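Local coordinates for protein glycerophosphodiester phosphodiesterase (Parabacteroides distasonis, PDB 3NO3) that belongs to the glycerophosphodiester phosphodiesterase family, a group of TIM-barrel proteins, and binds a magnesium ion through acidic side chains, at residues 9-14 and 19-24; 25-30 and 93-98; 181-186 and 210-215. All coordinates share one frame; numbering follows the deposited sequence.

In the fold
Following the chain from the N terminus, strand 6-9 runs into interaction 1, which folds the loop before helix 24-32 back on itself, 9-14 against 19-24, beside the magnesium site. Interaction 2 comes next: helix 24-32 meets the end of helix 85-94 and the turn leading into strand 99-104, closing a much longer excursion. The two touch, with Ser26 of the helix bonded to Arg11 O and Tyr13 N. Far along the chain, interaction 3 joins helices 179-184 and 207-216 at another part of the barrel's outer layer, about 25 Å from interaction 1 between centres. The three follow one another in series; none nests or crosses.

Interaction 1 (9-14 and 19-24); sequences AHRGYW and SAQNSI
Arg11 and Asn22 bring the two halves of the loop together, their CA atoms 4.8 Å apart, and Trp14 and Ala20 approach equally closely further on. Each half contains a type II beta turn, Ala9 to Gly12 and Ala20 to Ser23, and the turns are joined by a nearly straight bond from Asn22 N to Arg11 O (2.9 Å, 162° at the hydrogen). Beyond this bond, Ser19 OG donates to Tyr13 O at 2.8 Å.

Gln21 takes the largest share of the contact of any single residue. It runs alongside both Arg11 and Trp14, lying between them. Its CG sits over the face of the indole as a CH-pi contact, 3.5 Å from the centroid of the Trp14 five-membered ring, while NE2 hangs over the same ring system further out, 3.3 Å from Trp14 CH2. The amide is steeply inclined to the indole, so it does not stack. Its other end, Gln21 OE1, takes a bond from Arg11 NH1 at 2.8 Å; the oxygen lies close to the guanidinium plane, but NH1 stands well above the amide plane. With CG anti to its carbonyl carbon (chi1 -56°), Arg11 then extends as far as NE, which carries the guanidinium out alongside Gln21.

Trp14 NE1 and His10 ND1 both bond to Asp224 OD1. Asn22 ND2 reaches Asp41 and Arg11 N reaches Glu39, both ligands of the magnesium ion. Ser23, the N-cap of the following helix, bonds through OG to Ala20 O as well as to Ser26 N.

Bonded at one end to Arg11 and laid against the indole along its length, Gln21 is restrained in rotation. The loop thus supplies second-shell bonds to two metal ligands and places the nearest Arg11 side-chain atom about 5 Å from the ion.

Interaction 2 (25-30 and 93-98); sequences RSLERA and KKLKNI
Glu28 and Leu95 are the closest backbone pair at one end, 7.6 Å between CA atoms, and Ala30 and Ile98 at the other, where helix 24-32 meets a type I turn from Leu95 to Ile98 that follows helix 85-94. The touching is done by methyl groups from the turn. Leu95 CD1 comes up against Leu27 CG at 3.8 Å, the two leucines crossing at a slant, and also lies over the helix backbone, 4.1 Å from Glu28 CA. At the other end of the turn, the CB of Ile98 is directed toward the helix, and with CG1 anti to the backbone N (chi1 -157°) CD1 arrives 3.8 Å from Ala30 CB and 3.5 Å from Ala30 C. The small side chain of Ala30 probably allows that close approach. Leu27 and Ala30 also rest on Ser38 of strand 37-44, which places this contact in the layer around the barrel.

No hydrogen bond links the two segments, so their direct grip is van der Waals and hydrophobic, while at the rim a salt bridge from Glu28 to Arg91 ties helix 24-32 to helix 85-94, and Asn97 OD1 adds a bond from the turn to Ser31.

Interaction 3 (181-186 and 210-215); sequences VLQSHP and MEEMID
Gln183 sends its CG anti to its own carbonyl carbon (chi1 -68°) and then extends, while Glu212 turns its CG anti to the backbone N (chi1 -171°) and extends too. The two long chains leave their helices and cross at about a right angle. Where they meet, Gln183 NE2 donates to Glu212 OE2 over 2.8 Å, and the bond is nearly straight, 170° at the hydrogen. The carboxylate oxygen lies almost in the plane of the amide. At the glutamate, the nitrogen comes in on the syn side of OE2, somewhat out of the carboxylate plane; the two flat groups are tilted moderately against each other. The other oxygen, Glu212 OE1, stays 4.1 Å from Gln183 NE2, so a single oxygen takes the bond. OE2 also lies 3.5 Å from Gln183 CG, close over the aliphatic part of the chain. Glu212 was modelled in two conformers, and this geometry belongs to one of them.

In the TIM barrel, helix 179-184 follows strand 174-178 and helix 207-216 follows strand 198-202; the two strands are parallel neighbours in the sheet, and the contact joins the helices on its outside. Beneath the polar pair, Leu182 and the selenomethionine Met213 both rest on Val201 of strand 198-202. Met213 CE comes only to 4.3 Å from Gln183 CG, a loose apolar approach on the inner side of the hydrogen bond.

The bond joins a neutral amide to a group that is probably charged, which would be expected to strengthen it, and in this conformer it probably favours this orientation of the amide at the partly exposed edge of the helix pair. On a different side of helix 207-216, Glu211 and Asp215 both form salt bridges with Arg236, linking the helix to helix 226-236.

Interaction 1 (9-14 and 19-24)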
loop_
_atom_site.group_PDB
_atom_site.type_symbol
_atom_site.label_atom_id
_atom_site.label_comp_id
_atom_site.label_asym_id
_atom_site.label_seq_id
_atom_site.Cartn_x
_atom_site.Cartn_y
_atom_site.Cartn_z
ATOM N N ALA A 9 1.723 -7.859 2.231
ATOM C CA ALA A 9 0.395 -8.433 2.123
ATOM C C ALA A 9 -0.574 -7.408 1.562
ATOM O O ALA A 9 -1.034 -6.498 2.288
ATOM C CB ALA A 9 -0.092 -8.931 3.496
ATOM N N HIS A 10 -0.880 -7.559 0.271
ATOM C CA HIS A 10 -1.811 -6.710 -0.465
ATOM C C HIS A 10 -3.199 -6.798 0.189
ATOM O O HIS A 10 -3.747 -7.912 0.288
ATOM C CB HIS A 10 -1.938 -7.245 -1.911
ATOM C CG HIS A 10 -2.718 -6.349 -2.831
ATOM N ND1 HIS A 10 -3.785 -6.791 -3.594
ATOM C CD2 HIS A 10 -2.508 -5.054 -3.183
ATOM C CE1 HIS A 10 -4.204 -5.794 -4.356
ATOM N NE2 HIS A 10 -3.471 -4.722 -4.100
ATOM N N ARG A 11 -3.739 -5.648 0.622
ATOM C CA ARG A 11 -5.050 -5.553 1.347
ATOM C C ARG A 11 -5.048 -6.320 2.683
ATOM O O ARG A 11 -6.096 -6.729 3.165
ATOM C CB ARG A 11 -6.226 -5.974 0.449
ATOM C CG ARG A 11 -6.255 -5.149 -0.853
ATOM C CD ARG A 11 -7.303 -5.535 -1.843
ATOM N NE ARG A 11 -7.053 -4.850 -3.115
ATOM C CZ ARG A 11 -7.789 -4.998 -4.232
ATOM N NH1 ARG A 11 -8.874 -5.757 -4.273
ATOM N NH2 ARG A 11 -7.455 -4.339 -5.310
ATOM N N GLY A 12 -3.860 -6.517 3.244
ATOM C CA GLY A 12 -3.637 -7.391 4.381
ATOM C C GLY A 12 -3.696 -8.841 4.008
ATOM O O GLY A 12 -3.895 -9.192 2.842
ATOM N N TYR A 13 -3.517 -9.710 4.998
ATOM C CA TYR A 13 -3.610 -11.129 4.695
ATOM C C TYR A 13 -5.084 -11.506 4.720
ATOM O O TYR A 13 -5.636 -11.841 5.765
ATOM C CB TYR A 13 -2.788 -12.006 5.631
ATOM C CG TYR A 13 -2.657 -13.480 5.257
ATOM C CD1 TYR A 13 -2.959 -13.980 3.980
ATOM C CD2 TYR A 13 -2.156 -14.383 6.185
ATOM C CE1 TYR A 13 -2.794 -15.306 3.661
ATOM C CE2 TYR A 13 -1.975 -15.728 5.859
ATOM C CZ TYR A 13 -2.296 -16.179 4.588
ATOM O OH TYR A 13 -2.110 -17.499 4.259
ATOM N N TRP A 14 -5.690 -11.440 3.531
ATOM C CA TRP A 14 -7.108 -11.659 3.350
ATOM C C TRP A 14 -7.484 -13.040 2.839
ATOM O O TRP A 14 -8.609 -13.447 3.076
ATOM C CB TRP A 14 -7.741 -10.576 2.491
ATOM C CG TRP A 14 -7.301 -10.548 1.088
ATOM C CD1 TRP A 14 -6.246 -9.865 0.597
ATOM C CD2 TRP A 14 -7.920 -11.195 -0.028
ATOM N NE1 TRP A 14 -6.125 -10.075 -0.734
ATOM C CE2 TRP A 14 -7.149 -10.879 -1.162
ATOM C CE3 TRP A 14 -9.045 -12.009 -0.182
ATOM C CZ2 TRP A 14 -7.442 -11.366 -2.441
ATOM C CZ3 TRP A 14 -9.351 -12.490 -1.470
ATOM C CH2 TRP A 14 -8.546 -12.175 -2.574
ATOM N N SER A 19 -11.016 -13.859 7.220
ATOM C CA SER A 19 -10.439 -12.602 6.786
ATOM C C SER A 19 -11.198 -12.029 5.591
ATOM O O SER A 19 -12.147 -12.625 5.090
ATOM C CB SER A 19 -8.935 -12.754 6.566
ATOM O OG SER A 19 -8.298 -11.456 6.573
ATOM N N ALA A 20 -10.827 -10.812 5.223
ATOM C CA ALA A 20 -11.489 -10.012 4.205
ATOM C C ALA A 20 -10.488 -8.996 3.793
ATOM O O ALA A 20 -9.660 -8.602 4.583
ATOM C CB ALA A 20 -12.733 -9.278 4.744
ATOM N N GLN A 21 -10.577 -8.554 2.546
ATOM C CA GLN A 21 -9.713 -7.457 2.066
ATOM C C GLN A 21 -9.883 -6.216 2.920
ATOM O O GLN A 21 -11.015 -5.880 3.321
ATOM C CB GLN A 21 -10.046 -7.160 0.586
ATOM C CG GLN A 21 -9.659 -8.298 -0.319
ATOM C CD GLN A 21 -10.110 -8.134 -1.763
ATOM O OE1 GLN A 21 -10.360 -7.026 -2.235
ATOM N NE2 GLN A 21 -10.171 -9.251 -2.481
ATOM N N ASN A 22 -8.781 -5.518 3.219
ATOM C CA ASN A 22 -8.849 -4.189 3.871
ATOM C C ASN A 22 -9.602 -4.174 5.197
ATOM O O ASN A 22 -10.407 -3.275 5.486
ATOM C CB ASN A 22 -9.408 -3.138 2.878
ATOM C CG ASN A 22 -8.371 -2.665 1.870
ATOM O OD1 ASN A 22 -7.296 -2.308 2.266
ATOM N ND2 ASN A 22 -8.708 -2.616 0.579
ATOM N N SER A 23 -9.362 -5.211 5.997
ATOM C CA SER A 23 -10.101 -5.436 7.246
ATOM C C SER A 23 -9.141 -5.424 8.443
ATOM O O SER A 23 -7.914 -5.500 8.294
ATOM C CB SER A 23 -10.838 -6.785 7.171
ATOM O OG SER A 23 -9.966 -7.891 7.158
ATOM N N ILE A 24 -9.719 -5.344 9.628
ATOM C CA ILE A 24 -8.987 -5.484 10.877
ATOM C C ILE A 24 -8.341 -6.882 10.918
ATOM O O ILE A 24 -7.133 -7.011 11.186
ATOM C CB ILE A 24 -9.903 -5.259 12.072
ATOM C CG1 ILE A 24 -10.402 -3.789 12.090
ATOM C CG2 ILE A 24 -9.214 -5.787 13.391
ATOM C CD1 ILE A 24 -9.334 -2.697 12.271
#

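Interaction 2 (25-30 and 93-98)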
loop_
_atom_site.group_PDB
_atom_site.type_symbol
_atom_site.label_atom_id
_atom_site.label_comp_id
_atom_site.label_asym_id
_atom_site.label_seq_id
_atom_site.Cartn_x
_atom_site.Cartn_y
_atom_site.Cartn_z
ATOM N N ARG A 25 -9.105 -7.911 10.518
ATOM C CA ARG A 25 -8.610 -9.276 10.497
ATOM C C ARG A 25 -7.419 -9.423 9.550
ATOM O O ARG A 25 -6.464 -10.070 9.896
ATOM C CB ARG A 25 -9.752 -10.228 10.125
ATOM C CG ARG A 25 -9.433 -11.692 9.976
ATOM C CD ARG A 25 -9.076 -12.449 11.218
ATOM N NE ARG A 25 -9.412 -13.882 11.053
ATOM C CZ ARG A 25 -9.112 -14.862 11.909
ATOM N NH1 ARG A 25 -9.509 -16.105 11.638
ATOM N NH2 ARG A 25 -8.417 -14.633 13.023
ATOM N N SER A 26 -7.474 -8.803 8.364
ATOM C CA SER A 26 -6.369 -8.949 7.388
ATOM C C SER A 26 -5.072 -8.269 7.842
ATOM O O SER A 26 -3.983 -8.804 7.619
ATOM C CB SER A 26 -6.784 -8.547 5.962
ATOM O OG SER A 26 -6.899 -7.122 5.748
ATOM N N LEU A 27 -5.219 -7.127 8.506
ATOM C CA LEU A 27 -4.115 -6.423 9.126
ATOM C C LEU A 27 -3.504 -7.305 10.243
ATOM O O LEU A 27 -2.282 -7.448 10.305
ATOM C CB LEU A 27 -4.598 -5.097 9.707
ATOM C CG LEU A 27 -3.617 -4.292 10.557
ATOM C CD1 LEU A 27 -2.414 -3.885 9.762
ATOM C CD2 LEU A 27 -4.358 -3.121 11.145
ATOM N N GLU A 28 -4.360 -7.871 11.092
ATOM C CA GLU A 28 -3.903 -8.752 12.185
ATOM C C GLU A 28 -3.191 -9.986 11.659
ATOM O O GLU A 28 -2.123 -10.367 12.165
ATOM C CB GLU A 28 -5.076 -9.191 13.062
ATOM C CG GLU A 28 -5.746 -8.078 13.902
ATOM C CD GLU A 28 -7.028 -8.536 14.627
ATOM O OE1 GLU A 28 -7.642 -9.562 14.234
ATOM O OE2 GLU A 28 -7.428 -7.864 15.621
ATOM N N ARG A 29 -3.766 -10.607 10.640
ATOM C CA ARG A 29 -3.166 -11.792 10.066
ATOM C C ARG A 29 -1.832 -11.502 9.340
ATOM O O ARG A 29 -0.893 -12.319 9.426
ATOM C CB ARG A 29 -4.165 -12.520 9.163
ATOM C CG ARG A 29 -5.381 -13.066 9.898
ATOM C CD ARG A 29 -5.119 -14.340 10.742
ATOM N NE ARG A 29 -4.799 -15.471 9.895
ATOM C CZ ARG A 29 -3.632 -16.113 9.786
ATOM N NH1 ARG A 29 -2.570 -15.833 10.535
ATOM N NH2 ARG A 29 -3.542 -17.090 8.906
ATOM N N ALA A 30 -1.717 -10.363 8.663
ATOM C CA ALA A 30 -0.408 -9.919 8.096
ATOM C C ALA A 30 0.690 -9.820 9.157
ATOM O O ALA A 30 1.821 -10.297 8.951
ATOM C CB ALA A 30 -0.538 -8.592 7.353
ATOM N N LYS A 93 -1.263 0.369 15.593
ATOM C CA LYS A 93 -0.370 0.819 16.656
ATOM C C LYS A 93 0.069 -0.280 17.630
ATOM O O LYS A 93 1.224 -0.281 18.044
ATOM C CB LYS A 93 -0.981 1.983 17.453
ATOM C CG LYS A 93 -0.018 2.650 18.486
ATOM C CD LYS A 93 1.145 3.372 17.772
ATOM C CE LYS A 93 2.006 4.178 18.726
ATOM N NZ LYS A 93 3.239 4.672 18.021
ATOM N N LYS A 94 -0.825 -1.193 17.986
ATOM C CA LYS A 94 -0.464 -2.315 18.853
ATOM C C LYS A 94 0.325 -3.447 18.145
ATOM O O LYS A 94 0.883 -4.316 18.826
ATOM C CB LYS A 94 -1.704 -2.926 19.458
ATOM C CG LYS A 94 -2.656 -1.995 20.210
ATOM C CD LYS A 94 -3.759 -2.857 20.843
ATOM C CE LYS A 94 -5.081 -2.153 21.007
ATOM N NZ LYS A 94 -5.967 -2.298 19.795
ATOM N N LEU A 95 0.331 -3.454 16.805
ATOM C CA LEU A 95 1.042 -4.454 15.997
ATOM C C LEU A 95 2.408 -3.905 15.579
ATOM O O LEU A 95 2.568 -3.312 14.490
ATOM C CB LEU A 95 0.197 -4.834 14.778
ATOM C CG LEU A 95 -1.188 -5.435 15.046
ATOM C CD1 LEU A 95 -1.956 -5.455 13.719
ATOM C CD2 LEU A 95 -1.114 -6.816 15.692
ATOM N N LYS A 96 3.397 -4.106 16.453
ATOM C CA LYS A 96 4.671 -3.377 16.368
ATOM C C LYS A 96 5.633 -3.800 15.241
ATOM O O LYS A 96 6.428 -3.004 14.746
ATOM C CB LYS A 96 5.419 -3.471 17.719
ATOM C CG LYS A 96 4.653 -2.887 18.933
ATOM C CD LYS A 96 4.336 -1.400 18.784
ATOM C CE LYS A 96 3.645 -0.819 20.075
ATOM N NZ LYS A 96 3.333 0.650 19.955
ATOM N N ASN A 97 5.530 -5.045 14.837
ATOM C CA ASN A 97 6.409 -5.617 13.837
ATOM C C ASN A 97 6.160 -5.177 12.367
ATOM O O ASN A 97 6.945 -5.547 11.500
ATOM C CB ASN A 97 6.283 -7.164 13.928
ATOM C CG ASN A 97 4.823 -7.673 13.597
ATOM O OD1 ASN A 97 3.834 -6.904 13.750
ATOM N ND2 ASN A 97 4.700 -8.959 13.191
ATOM N N ILE A 98 5.094 -4.439 12.062
ATOM C CA ILE A 98 4.676 -4.336 10.672
ATOM C C ILE A 98 4.635 -2.906 10.141
ATOM O O ILE A 98 4.265 -1.981 10.837
ATOM C CB ILE A 98 3.360 -5.100 10.463
ATOM C CG1 ILE A 98 3.173 -5.509 8.994
ATOM C CG2 ILE A 98 2.163 -4.350 11.012
ATOM C CD1 ILE A 98 2.417 -6.823 8.889
#

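Interaction 3 (181-186 and 210-215)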
loop_
_atom_site.group_PDB
_atom_site.type_symbol
_atom_site.label_atom_id
_atom_site.label_comp_id
_atom_site.label_asym_id
_atom_site.label_seq_id
_atom_site.Cartn_x
_atom_site.Cartn_y
_atom_site.Cartn_z
ATOM N N VAL A 181 4.937 -3.847 -16.334
ATOM C CA VAL A 181 5.785 -2.673 -16.529
ATOM C C VAL A 181 7.260 -3.043 -16.295
ATOM O O VAL A 181 8.121 -2.664 -17.100
ATOM C CB VAL A 181 5.370 -1.486 -15.621
ATOM C CG1 VAL A 181 6.337 -0.321 -15.769
ATOM C CG2 VAL A 181 3.908 -1.026 -15.944
ATOM N N LEU A 182 7.534 -3.799 -15.237
ATOM C CA LEU A 182 8.908 -4.182 -14.915
ATOM C C LEU A 182 9.443 -5.213 -15.884
ATOM O O LEU A 182 10.628 -5.163 -16.224
ATOM C CB LEU A 182 9.045 -4.631 -13.453
ATOM C CG LEU A 182 8.681 -3.549 -12.431
ATOM C CD1 LEU A 182 8.864 -4.059 -11.052
ATOM C CD2 LEU A 182 9.482 -2.234 -12.631
ATOM N N GLN A 183 8.576 -6.095 -16.384
ATOM C CA GLN A 183 8.952 -6.978 -17.517
ATOM C C GLN A 183 9.256 -6.201 -18.792
ATOM O O GLN A 183 10.244 -6.496 -19.460
ATOM C CB GLN A 183 7.866 -7.996 -17.809
ATOM C CG GLN A 183 7.693 -9.029 -16.706
ATOM C CD GLN A 183 6.476 -9.936 -16.912
ATOM O OE1 GLN A 183 5.453 -9.509 -17.435
ATOM N NE2 GLN A 183 6.599 -11.197 -16.501
ATOM N N SER A 184 8.425 -5.215 -19.118
ATOM C CA SER A 184 8.656 -4.321 -20.272
ATOM C C SER A 184 9.862 -3.391 -20.154
ATOM O O SER A 184 10.395 -2.999 -21.175
ATOM C CB SER A 184 7.438 -3.437 -20.528
ATOM O OG SER A 184 6.338 -4.236 -20.892
ATOM N N HIS A 185 10.230 -3.001 -18.933
ATOM C CA HIS A 185 11.381 -2.125 -18.645
ATOM C C HIS A 185 12.298 -2.862 -17.663
ATOM O O HIS A 185 12.351 -2.504 -16.463
ATOM C CB HIS A 185 10.925 -0.790 -18.049
ATOM C CG HIS A 185 10.126 0.048 -18.992
ATOM N ND1 HIS A 185 8.748 -0.015 -19.057
ATOM C CD2 HIS A 185 10.513 0.951 -19.926
ATOM C CE1 HIS A 185 8.322 0.832 -19.982
ATOM N NE2 HIS A 185 9.372 1.420 -20.532
ATOM N N PRO A 186 13.024 -3.913 -18.166
ATOM C CA PRO A 186 13.784 -4.796 -17.258
ATOM C C PRO A 186 14.986 -4.165 -16.540
ATOM O O PRO A 186 15.460 -4.788 -15.601
ATOM C CB PRO A 186 14.232 -5.970 -18.168
ATOM C CG PRO A 186 14.237 -5.380 -19.555
ATOM C CD PRO A 186 13.151 -4.339 -19.578
HETATM N N MSE A 210 6.849 -14.762 -8.969
HETATM C CA MSE A 210 7.545 -14.404 -7.699
HETATM C C MSE A 210 9.067 -14.633 -7.822
HETATM O O MSE A 210 9.877 -13.744 -7.535
HETATM C CB MSE A 210 7.009 -15.214 -6.505
HETATM C CG MSE A 210 5.557 -14.850 -6.056
HETATM SE SE MSE A 210 5.032 -16.104 -4.701
HETATM C CE MSE A 210 3.181 -15.504 -4.377
ATOM N N GLU A 211 9.434 -15.820 -8.298
ATOM C CA GLU A 211 10.845 -16.146 -8.557
ATOM C C GLU A 211 11.511 -15.206 -9.531
ATOM O O GLU A 211 12.605 -14.752 -9.237
ATOM C CB GLU A 211 11.041 -17.606 -9.009
ATOM C CG GLU A 211 10.603 -18.577 -7.933
ATOM C CD GLU A 211 11.612 -19.658 -7.630
ATOM O OE1 GLU A 211 12.663 -19.368 -6.980
ATOM O OE2 GLU A 211 11.317 -20.806 -8.034
ATOM N N GLU A 212 10.826 -14.891 -10.633
ATOM C CA GLU A 212 11.299 -13.911 -11.644
ATOM C C GLU A 212 11.590 -12.546 -11.016
ATOM O O GLU A 212 12.645 -11.948 -11.242
ATOM C CB GLU A 212 10.269 -13.750 -12.788
ATOM C CG GLU A 212 10.710 -12.932 -14.035
ATOM C CD GLU A 212 9.665 -12.983 -15.140
ATOM O OE1 GLU A 212 9.336 -14.091 -15.601
ATOM O OE2 GLU A 212 9.167 -11.943 -15.564
HETATM N N MSE A 213 10.657 -12.054 -10.204
HETATM C CA MSE A 213 10.813 -10.738 -9.537
HETATM C C MSE A 213 11.905 -10.730 -8.445
HETATM O O MSE A 213 12.620 -9.736 -8.298
HETATM C CB MSE A 213 9.452 -10.258 -8.982
HETATM C CG MSE A 213 8.386 -10.035 -10.063
HETATM SE SE MSE A 213 8.871 -8.674 -11.316
HETATM C CE MSE A 213 9.525 -9.725 -12.826
ATOM N N ILE A 214 12.036 -11.827 -7.699
ATOM C CA ILE A 214 13.085 -11.973 -6.692
ATOM C C ILE A 214 14.459 -12.011 -7.391
ATOM O O ILE A 214 15.349 -11.263 -6.994
ATOM C CB ILE A 214 12.898 -13.228 -5.793
ATOM C CG1 ILE A 214 11.674 -13.094 -4.902
ATOM C CG2 ILE A 214 14.112 -13.429 -4.875
ATOM C CD1 ILE A 214 11.223 -14.438 -4.323
ATOM N N ASP A 215 14.571 -12.800 -8.468
ATOM C CA ASP A 215 15.779 -12.810 -9.348
ATOM C C ASP A 215 16.143 -11.424 -9.889
ATOM O O ASP A 215 17.301 -11.052 -9.896
ATOM C CB ASP A 215 15.592 -13.754 -10.549
ATOM C CG ASP A 215 15.661 -15.250 -10.183
ATOM O OD1 ASP A 215 16.230 -15.632 -9.135
ATOM O OD2 ASP A 215 15.133 -16.048 -10.989
#